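Local coordinates for phosphate-binding protein (Unidentified prokaryotic organism, PDB 3W9V) that binds inorganic phosphate as a member of the PstS family of phosphate-transport proteins and associates with human PON1, at residues D1-G6 with N42-F47; N103-S108 with K228-G233; P260-A265 with S344-A349. The protein carries 1 engineered substitution. All coordinates share one frame; numbering follows the deposited sequence. Where two conformers were deposited one is given.

Interaction 1. Residues D1-G6 with N42-F47; sequences DINGGG and NKYNQF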
loop_
_atom_site.group_PDB
_atom_site.type_symbol
_atom_site.label_atom_id
_atom_site.label_comp_id
_atom_site.label_asym_id
_atom_site.label_seq_id
_atom_site.Cartn_x
_atom_site.Cartn_y
_atom_site.Cartn_z
ATOM N N ASP A 1 15.139 -15.177 15.868
ATOM C CA ASP A 1 14.300 -14.031 15.528
ATOM C C ASP A 1 13.330 -14.308 14.385
ATOM O O ASP A 1 13.564 -15.162 13.533
ATOM C CB ASP A 1 15.154 -12.799 15.220
ATOM C CG ASP A 1 15.899 -12.283 16.443
ATOM O OD1 ASP A 1 17.048 -11.822 16.289
ATOM O OD2 ASP A 1 15.332 -12.337 17.556
ATOM N N ILE A 2 12.229 -13.570 14.407
ATOM C CA ILE A 2 11.196 -13.623 13.389
ATOM C C ILE A 2 11.543 -12.590 12.319
ATOM O O ILE A 2 11.679 -11.404 12.628
ATOM C CB ILE A 2 9.833 -13.301 14.032
ATOM C CG1 ILE A 2 9.459 -14.399 15.032
ATOM C CG2 ILE A 2 8.762 -13.116 12.975
ATOM C CD1 ILE A 2 8.348 -14.006 15.974
ATOM N N ASN A 3 11.691 -13.040 11.075
ATOM C CA ASN A 3 12.200 -12.195 9.998
ATOM C C ASN A 3 11.132 -11.795 8.992
ATOM O O ASN A 3 10.479 -12.654 8.390
ATOM C CB ASN A 3 13.299 -12.937 9.246
ATOM C CG ASN A 3 14.459 -13.305 10.133
ATOM O OD1 ASN A 3 15.039 -12.448 10.796
ATOM N ND2 ASN A 3 14.808 -14.589 10.152
ATOM N N GLY A 4 10.983 -10.491 8.786
ATOM C CA GLY A 4 10.037 -9.977 7.820
ATOM C C GLY A 4 10.574 -8.797 7.040
ATOM O O GLY A 4 11.597 -8.183 7.380
ATOM N N GLY A 5 9.867 -8.463 5.972
ATOM C CA GLY A 5 10.279 -7.377 5.111
ATOM C C GLY A 5 9.322 -7.289 3.946
ATOM O O GLY A 5 8.332 -8.019 3.905
ATOM N N GLY A 6 9.622 -6.412 2.997
ATOM C CA GLY A 6 8.777 -6.263 1.825
ATOM C C GLY A 6 8.486 -4.811 1.516
ATOM O O GLY A 6 9.398 -3.989 1.402
ATOM N N ASN A 42 10.128 -18.777 0.618
ATOM C CA ASN A 42 11.114 -18.748 1.702
ATOM C C ASN A 42 12.499 -18.388 1.183
ATOM O O ASN A 42 13.461 -19.155 1.321
ATOM C CB ASN A 42 11.141 -20.045 2.504
ATOM C CG ASN A 42 12.005 -19.929 3.743
ATOM O OD1 ASN A 42 12.247 -18.823 4.227
ATOM N ND2 ASN A 42 12.496 -21.058 4.245
ATOM N N LYS A 43 12.589 -17.208 0.581
ATOM C CA LYS A 43 13.831 -16.730 -0.009
ATOM C C LYS A 43 14.309 -15.466 0.690
ATOM O O LYS A 43 13.973 -14.347 0.291
ATOM C CB LYS A 43 13.657 -16.484 -1.512
ATOM C CG LYS A 43 13.743 -17.745 -2.366
ATOM C CD LYS A 43 13.622 -17.412 -3.845
ATOM C CE LYS A 43 13.931 -18.618 -4.717
ATOM N NZ LYS A 43 13.017 -19.762 -4.449
ATOM N N TYR A 44 15.101 -15.656 1.738
ATOM C CA TYR A 44 15.660 -14.537 2.473
ATOM C C TYR A 44 16.600 -13.711 1.592
ATOM O O TYR A 44 16.871 -12.559 1.892
ATOM C CB TYR A 44 16.373 -15.017 3.745
ATOM C CG TYR A 44 16.714 -13.891 4.705
ATOM C CD1 TYR A 44 15.816 -13.495 5.687
ATOM C CD2 TYR A 44 17.918 -13.214 4.609
ATOM C CE1 TYR A 44 16.113 -12.458 6.552
ATOM C CE2 TYR A 44 18.226 -12.178 5.466
ATOM C CZ TYR A 44 17.323 -11.802 6.440
ATOM O OH TYR A 44 17.645 -10.771 7.288
ATOM N N ASN A 45 17.084 -14.294 0.495
ATOM C CA ASN A 45 17.971 -13.555 -0.402
ATOM C C ASN A 45 17.337 -12.287 -0.978
ATOM O O ASN A 45 18.058 -11.391 -1.407
ATOM C CB ASN A 45 18.552 -14.442 -1.514
ATOM C CG ASN A 45 17.559 -14.736 -2.627
ATOM O OD1 ASN A 45 16.339 -14.721 -2.435
ATOM N ND2 ASN A 45 18.087 -15.016 -3.808
ATOM N N GLN A 46 16.004 -12.190 -0.939
ATOM C CA GLN A 46 15.316 -10.966 -1.355
ATOM C C GLN A 46 15.431 -9.858 -0.310
ATOM O O GLN A 46 15.127 -8.694 -0.599
ATOM C CB GLN A 46 13.840 -11.251 -1.635
ATOM C CG GLN A 46 13.617 -12.339 -2.675
ATOM C CD GLN A 46 14.280 -12.014 -3.999
ATOM O OE1 GLN A 46 13.958 -11.007 -4.638
ATOM N NE2 GLN A 46 15.216 -12.856 -4.415
ATOM N N PHE A 47 15.848 -10.236 0.901
ATOM C CA PHE A 47 16.025 -9.303 2.018
ATOM C C PHE A 47 17.501 -8.979 2.266
ATOM O O PHE A 47 17.839 -7.869 2.672
ATOM C CB PHE A 47 15.439 -9.875 3.318
ATOM C CG PHE A 47 13.935 -9.995 3.340
ATOM C CD1 PHE A 47 13.134 -9.381 2.388
ATOM C CD2 PHE A 47 13.323 -10.721 4.351
ATOM C CE1 PHE A 47 11.742 -9.509 2.443
ATOM C CE2 PHE A 47 11.940 -10.849 4.408
ATOM C CZ PHE A 47 11.154 -10.245 3.455
HETATM O O HOH W 1 15.832 -10.288 9.256
#
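Phe47 holds CG anti to its carbonyl carbon (chi1 -68°), whereas Tyr44 holds CG anti to its backbone N (chi1 -167°), and from these starting points both rings approach the N-terminal segment 1-6. The DING sequence that names this family leads here into strand 4-6, an inner strand of the five-stranded mixed sheet, flanked by strands 28-29 and 57-60. The Phe47 ring lies obliquely against bare glycine backbone: CZ is 3.3 Å from Gly5 N, CE2 is 3.6 Å from Gly4 C, and CE1 is 3.8 Å from Gly6 N. Such closeness depends on Gly5, where even a CB would collide with Phe47 CE1. An alanine in place of Phe47 would probably leave a gap beside these glycine peptides. The Phe47 side chain also touches Ala38 of helix 32-41 and Ile28. Tyr44 presents its edge to Asn3, CE1 lying 3.9 Å from Asn3 CB, while Phe47 CB sits over the centre of the tyrosine ring. Asn3 ND2 is held by Asn54 O. Its OD1 accepts from a water in the plane of the tyrosine ring at 2.8 Å, and that water is hydrogen-bonded to Tyr44 OH at 2.7 Å.

Interaction 2. Residues N103-S108 with K228-G233; sequences NAVDLS and KVARVG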
loop_
_atom_site.group_PDB
_atom_site.type_symbol
_atom_site.label_atom_id
_atom_site.label_comp_id
_atom_site.label_asym_id
_atom_site.label_seq_id
_atom_site.Cartn_x
_atom_site.Cartn_y
_atom_site.Cartn_z
ATOM N N ASN A 103 0.768 29.523 -5.450
ATOM C CA ASN A 103 -0.561 28.945 -5.610
ATOM C C ASN A 103 -0.630 27.483 -5.185
ATOM O O ASN A 103 0.326 26.725 -5.358
ATOM C CB ASN A 103 -1.025 29.054 -7.067
ATOM C CG ASN A 103 -1.365 30.476 -7.473
ATOM O OD1 ASN A 103 -1.018 31.434 -6.784
ATOM N ND2 ASN A 103 -2.047 30.616 -8.602
ATOM N N ALA A 104 -1.777 27.092 -4.645
ATOM C CA ALA A 104 -2.033 25.692 -4.344
ATOM C C ALA A 104 -2.134 24.895 -5.636
ATOM O O ALA A 104 -2.778 25.325 -6.595
ATOM C CB ALA A 104 -3.312 25.549 -3.537
ATOM N N VAL A 105 -1.481 23.739 -5.664
ATOM C CA VAL A 105 -1.663 22.795 -6.752
ATOM C C VAL A 105 -2.770 21.837 -6.356
ATOM O O VAL A 105 -2.654 21.099 -5.375
ATOM C CB VAL A 105 -0.369 22.036 -7.076
ATOM C CG1 VAL A 105 -0.638 20.915 -8.076
ATOM C CG2 VAL A 105 0.672 23.005 -7.613
ATOM N N ASP A 106 -3.862 21.883 -7.108
ATOM C CA ASP A 106 -5.044 21.093 -6.822
ATOM C C ASP A 106 -5.433 20.411 -8.120
ATOM O O ASP A 106 -5.996 21.042 -9.014
ATOM C CB ASP A 106 -6.165 22.017 -6.340
ATOM C CG ASP A 106 -7.393 21.264 -5.867
ATOM O OD1 ASP A 106 -7.433 20.020 -5.988
ATOM O OD2 ASP A 106 -8.333 21.932 -5.377
ATOM N N LEU A 107 -5.112 19.126 -8.234
ATOM C CA LEU A 107 -5.382 18.386 -9.458
ATOM C C LEU A 107 -6.816 17.897 -9.514
ATOM O O LEU A 107 -7.302 17.277 -8.571
ATOM C CB LEU A 107 -4.456 17.172 -9.543
ATOM C CG LEU A 107 -2.960 17.460 -9.610
ATOM C CD1 LEU A 107 -2.156 16.199 -9.346
ATOM C CD2 LEU A 107 -2.598 18.046 -10.965
ATOM N N SER A 108 -7.502 18.159 -10.620
ATOM C CA SER A 108 -8.710 17.403 -10.888
ATOM C C SER A 108 -8.260 15.990 -11.223
ATOM O O SER A 108 -7.102 15.768 -11.586
ATOM C CB SER A 108 -9.473 17.993 -12.069
ATOM O OG SER A 108 -8.714 17.881 -13.256
ATOM N N LYS A 228 3.734 21.816 -2.360
ATOM C CA LYS A 228 4.673 20.689 -2.379
ATOM C C LYS A 228 4.003 19.322 -2.544
ATOM O O LYS A 228 4.602 18.389 -3.089
ATOM C CB LYS A 228 5.516 20.675 -1.101
ATOM C CG LYS A 228 6.427 21.879 -0.956
ATOM C CD LYS A 228 7.171 21.839 0.371
ATOM C CE LYS A 228 8.062 23.061 0.549
ATOM N NZ LYS A 228 9.161 23.098 -0.454
ATOM N N VAL A 229 2.779 19.202 -2.044
ATOM C CA VAL A 229 2.026 17.956 -2.115
ATOM C C VAL A 229 0.657 18.316 -2.664
ATOM O O VAL A 229 -0.070 19.103 -2.057
ATOM C CB VAL A 229 1.913 17.273 -0.730
ATOM C CG1 VAL A 229 1.057 16.023 -0.821
ATOM C CG2 VAL A 229 3.294 16.917 -0.191
ATOM N N ALA A 230 0.318 17.778 -3.828
ATOM C CA ALA A 230 -0.891 18.218 -4.512
ATOM C C ALA A 230 -2.169 17.828 -3.785
ATOM O O ALA A 230 -2.289 16.728 -3.245
ATOM C CB ALA A 230 -0.918 17.677 -5.934
ATOM N N ARG A 231 -3.139 18.737 -3.778
ATOM C CA ARG A 231 -4.497 18.339 -3.468
ATOM C C ARG A 231 -5.021 17.586 -4.687
ATOM O O ARG A 231 -4.555 17.809 -5.807
ATOM C CB ARG A 231 -5.371 19.556 -3.167
ATOM C CG ARG A 231 -4.961 20.311 -1.912
ATOM C CD ARG A 231 -5.666 21.654 -1.813
ATOM N NE ARG A 231 -5.205 22.415 -0.655
ATOM C CZ ARG A 231 -5.458 23.705 -0.461
ATOM N NH1 ARG A 231 -6.168 24.386 -1.352
ATOM N NH2 ARG A 231 -4.998 24.316 0.623
ATOM N N VAL A 232 -5.949 16.665 -4.467
ATOM C CA VAL A 232 -6.576 15.948 -5.571
ATOM C C VAL A 232 -8.084 15.949 -5.365
ATOM O O VAL A 232 -8.565 15.723 -4.258
ATOM C CB VAL A 232 -6.073 14.483 -5.691
ATOM C CG1 VAL A 232 -6.715 13.802 -6.894
ATOM C CG2 VAL A 232 -4.557 14.434 -5.821
ATOM N N GLY A 233 -8.827 16.229 -6.431
ATOM C CA GLY A 233 -10.274 16.200 -6.364
ATOM C C GLY A 233 -10.975 17.466 -6.822
ATOM O O GLY A 233 -12.202 17.553 -6.735
HETATM O O HOH W 2 -7.531 23.922 -3.624
#
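Arg231 is gripped on both of its backbone polar atoms by residues 103-108: its N donates to Val105 O at 2.9 Å, and its O accepts from Leu107 N at 2.8 Å. A third bond runs from Gly233 N to Leu107 O. Between these bonds the carbonyls also receive CA-H...O contacts, the tightest running from Val232 CA to Leu107 O at 3.4 Å.

Asp106 and Arg231 pair as neighbours on one face of the sheet. Their side chains cross at about a right angle, with the carboxylate and guanidinium planes 83° apart, and it is the carboxylate OD1 that rests on Arg231 CB, 3.5 Å away. The arginine chain is extended from CG to NE, and Ala104 CB lies over one face of its guanidinium, 3.8 Å from NH1. The two charged groups do not touch, since Asp106 OD2 and Arg231 NH1 stay 5.2 Å apart. A water in the guanidinium plane joins them, donating to OD2 and accepting from NH1. The attraction between the charges is therefore likely to be softened. Apolar contacts join Ala230 CB to Val105 CG1 and Leu107 CD1, each 3.9 Å away.

Farther out, Gly244 N also donates to Asp106 OD2, while Glu243 offers Arg231 a weak, long ion pair. Ser108 ends the segment as the N-cap of helix 109-117, its OG accepting from Glu111 N.

Arg231 bonds through N to Val105 and through O to Leu107, the residues flanking its bridge partner Asp106, which is the pattern of parallel strands. Strand 106-107 thereby forms the edge of a small mixed sheet in which strand 231-237 is central and strand 240-242 runs antiparallel on its far side.

Interaction 3. Residues P260-A265 with S344-A349; sequences PLPAAA and SNWKAA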
loop_
_atom_site.group_PDB
_atom_site.type_symbol
_atom_site.label_atom_id
_atom_site.label_comp_id
_atom_site.label_asym_id
_atom_site.label_seq_id
_atom_site.Cartn_x
_atom_site.Cartn_y
_atom_site.Cartn_z
ATOM N N PRO A 260 -16.738 -2.779 3.466
ATOM C CA PRO A 260 -17.370 -3.985 4.015
ATOM C C PRO A 260 -16.359 -5.026 4.490
ATOM O O PRO A 260 -15.275 -5.146 3.918
ATOM C CB PRO A 260 -18.172 -4.534 2.829
ATOM C CG PRO A 260 -18.415 -3.347 1.954
ATOM C CD PRO A 260 -17.177 -2.503 2.084
ATOM N N LEU A 261 -16.731 -5.790 5.512
ATOM C CA LEU A 261 -15.897 -6.885 5.998
ATOM C C LEU A 261 -15.775 -7.987 4.952
ATOM O O LEU A 261 -16.640 -8.122 4.086
ATOM C CB LEU A 261 -16.487 -7.466 7.282
ATOM C CG LEU A 261 -16.456 -6.540 8.493
ATOM C CD1 LEU A 261 -17.137 -7.188 9.683
ATOM C CD2 LEU A 261 -15.017 -6.167 8.841
ATOM N N PRO A 262 -14.703 -8.790 5.031
ATOM C CA PRO A 262 -14.591 -9.921 4.107
ATOM C C PRO A 262 -15.749 -10.894 4.319
ATOM O O PRO A 262 -16.152 -11.134 5.455
ATOM C CB PRO A 262 -13.272 -10.583 4.518
ATOM C CG PRO A 262 -12.518 -9.527 5.267
ATOM C CD PRO A 262 -13.573 -8.734 5.973
ATOM N N ALA A 263 -16.287 -11.435 3.236
ATOM C CA ALA A 263 -17.428 -12.342 3.334
ATOM C C ALA A 263 -17.153 -13.508 4.277
ATOM O O ALA A 263 -16.238 -14.294 4.048
ATOM C CB ALA A 263 -17.812 -12.855 1.962
ATOM N N ALA A 264 -17.960 -13.607 5.332
ATOM C CA ALA A 264 -17.741 -14.588 6.394
ATOM C C ALA A 264 -17.504 -16.010 5.892
ATOM O O ALA A 264 -16.573 -16.676 6.332
ATOM C CB ALA A 264 -18.899 -14.563 7.387
ATOM N N ALA A 265 -18.337 -16.474 4.967
ATOM C CA ALA A 265 -18.245 -17.859 4.518
ATOM C C ALA A 265 -16.940 -18.158 3.776
ATOM O O ALA A 265 -16.524 -19.310 3.680
ATOM C CB ALA A 265 -19.447 -18.220 3.654
ATOM N N SER A 344 -12.713 -0.616 13.903
ATOM C CA SER A 344 -12.898 -1.598 14.966
ATOM C C SER A 344 -13.507 -2.919 14.508
ATOM O O SER A 344 -13.120 -3.977 14.996
ATOM C CB SER A 344 -13.725 -1.008 16.106
ATOM O OG SER A 344 -15.032 -0.712 15.664
ATOM N N ASN A 345 -14.457 -2.862 13.578
ATOM C CA ASN A 345 -15.061 -4.096 13.088
ATOM C C ASN A 345 -14.066 -4.956 12.310
ATOM O O ASN A 345 -14.115 -6.180 12.381
ATOM C CB ASN A 345 -16.351 -3.840 12.292
ATOM C CG ASN A 345 -16.132 -3.024 11.029
ATOM O OD1 ASN A 345 -15.176 -2.263 10.912
ATOM N ND2 ASN A 345 -17.055 -3.157 10.083
ATOM N N TRP A 346 -13.158 -4.300 11.592
ATOM C CA TRP A 346 -12.073 -4.982 10.901
ATOM C C TRP A 346 -11.086 -5.621 11.887
ATOM O O TRP A 346 -10.693 -6.779 11.714
ATOM C CB TRP A 346 -11.377 -4.014 9.945
ATOM C CG TRP A 346 -11.982 -4.025 8.575
ATOM C CD1 TRP A 346 -13.001 -3.242 8.101
ATOM C CD2 TRP A 346 -11.622 -4.901 7.509
ATOM N NE1 TRP A 346 -13.276 -3.566 6.795
ATOM C CE2 TRP A 346 -12.440 -4.583 6.410
ATOM C CE3 TRP A 346 -10.667 -5.912 7.372
ATOM C CZ2 TRP A 346 -12.338 -5.251 5.193
ATOM C CZ3 TRP A 346 -10.570 -6.573 6.174
ATOM C CH2 TRP A 346 -11.393 -6.238 5.092
ATOM N N LYS A 347 -10.695 -4.886 12.927
ATOM C CA LYS A 347 -9.833 -5.473 13.949
ATOM C C LYS A 347 -10.503 -6.711 14.540
ATOM O O LYS A 347 -9.865 -7.750 14.703
ATOM C CB LYS A 347 -9.534 -4.482 15.075
ATOM C CG LYS A 347 -8.637 -3.316 14.730
ATOM C CD LYS A 347 -8.231 -2.623 16.033
ATOM C CE LYS A 347 -7.254 -1.467 15.866
ATOM N NZ LYS A 347 -7.869 -0.274 15.217
ATOM N N ALA A 348 -11.783 -6.593 14.881
ATOM C CA ALA A 348 -12.503 -7.700 15.493
ATOM C C ALA A 348 -12.552 -8.913 14.577
ATOM O O ALA A 348 -12.413 -10.049 15.032
ATOM C CB ALA A 348 -13.911 -7.278 15.901
ATOM N N ALA A 349 -12.750 -8.672 13.283
ATOM C CA ALA A 349 -12.796 -9.763 12.317
ATOM C C ALA A 349 -11.455 -10.485 12.217
ATOM O O ALA A 349 -11.401 -11.718 12.202
ATOM C CB ALA A 349 -13.227 -9.249 10.947
#
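Trp346 lays one face of its indole against Leu261 and Pro262, joining helix 344-354 to the loop that follows helix 253-257. Beyond CB, a chi2 of 90° turns the indole plane perpendicular to the plane through CA, CB and CG, and in this orientation one face lies against the loop. At CG the first partner is already Leu261 CD2, and the methyl comes closest at CD1, 3.6 Å away. It stands almost exactly above the five-membered ring, 7° off the normal, in a CH-pi contact. Next along the rim, NE1 donates its hydrogen to Val259 O, a bond that probably helps fix how the indole is turned. CZ2 then meets Pro260 O at 3.2 Å, the oxygen lying obliquely to the ring. At the tip, CH2 is 3.4 Å from Pro262 CD and CZ3 is 3.7 Å from Pro262 CG. The same proline CD makes a second CH-pi contact over the six-membered ring, on the face that Leu261 also occupies.

Leu261 in turn is cradled by the helix. Its CD2 also lies 3.7 Å from Asn345 O and 4.1 Å from Ala349 CB, and its CG approaches Asn345 ND2. Asn345 carries CG between the backbone N and the carbonyl carbon (chi1 63°), the crowded position, and its OD1 makes a weak bond to Trp346 N. Arg267 touches both Leu261 and Ala349, while Pro275 packs on the Trp346 side chain.

No hydrogen bond links 260-265 to 344-349. Cohesion across the contact is therefore probably mostly dispersive and CH-pi in character, and the polar indole nitrogen is satisfied by Val259, the residue just before the loop segment, so the indole is held by its N-H at the rim and by aliphatic groups over one face.

Interaction 1 is the buried contact of the three; interactions 2 and 3 are only partly buried. Each holds different elements: a glycine-rich inner strand against the turn after helix 32-41, an edge strand against the centre of a small mixed sheet, and a loop against the helix 344-354. Only interaction 2 is tied by direct hydrogen bonds between its segments, as suits strand pairing, whereas aromatic rings carry interactions 1 and 3, on bare peptide in one and on aliphatic groups in the other. Interactions 1 and 2 each add a bridging water. Their centres lie 38 Å apart on opposite sides of the chain's centre, and interaction 3 touches neither.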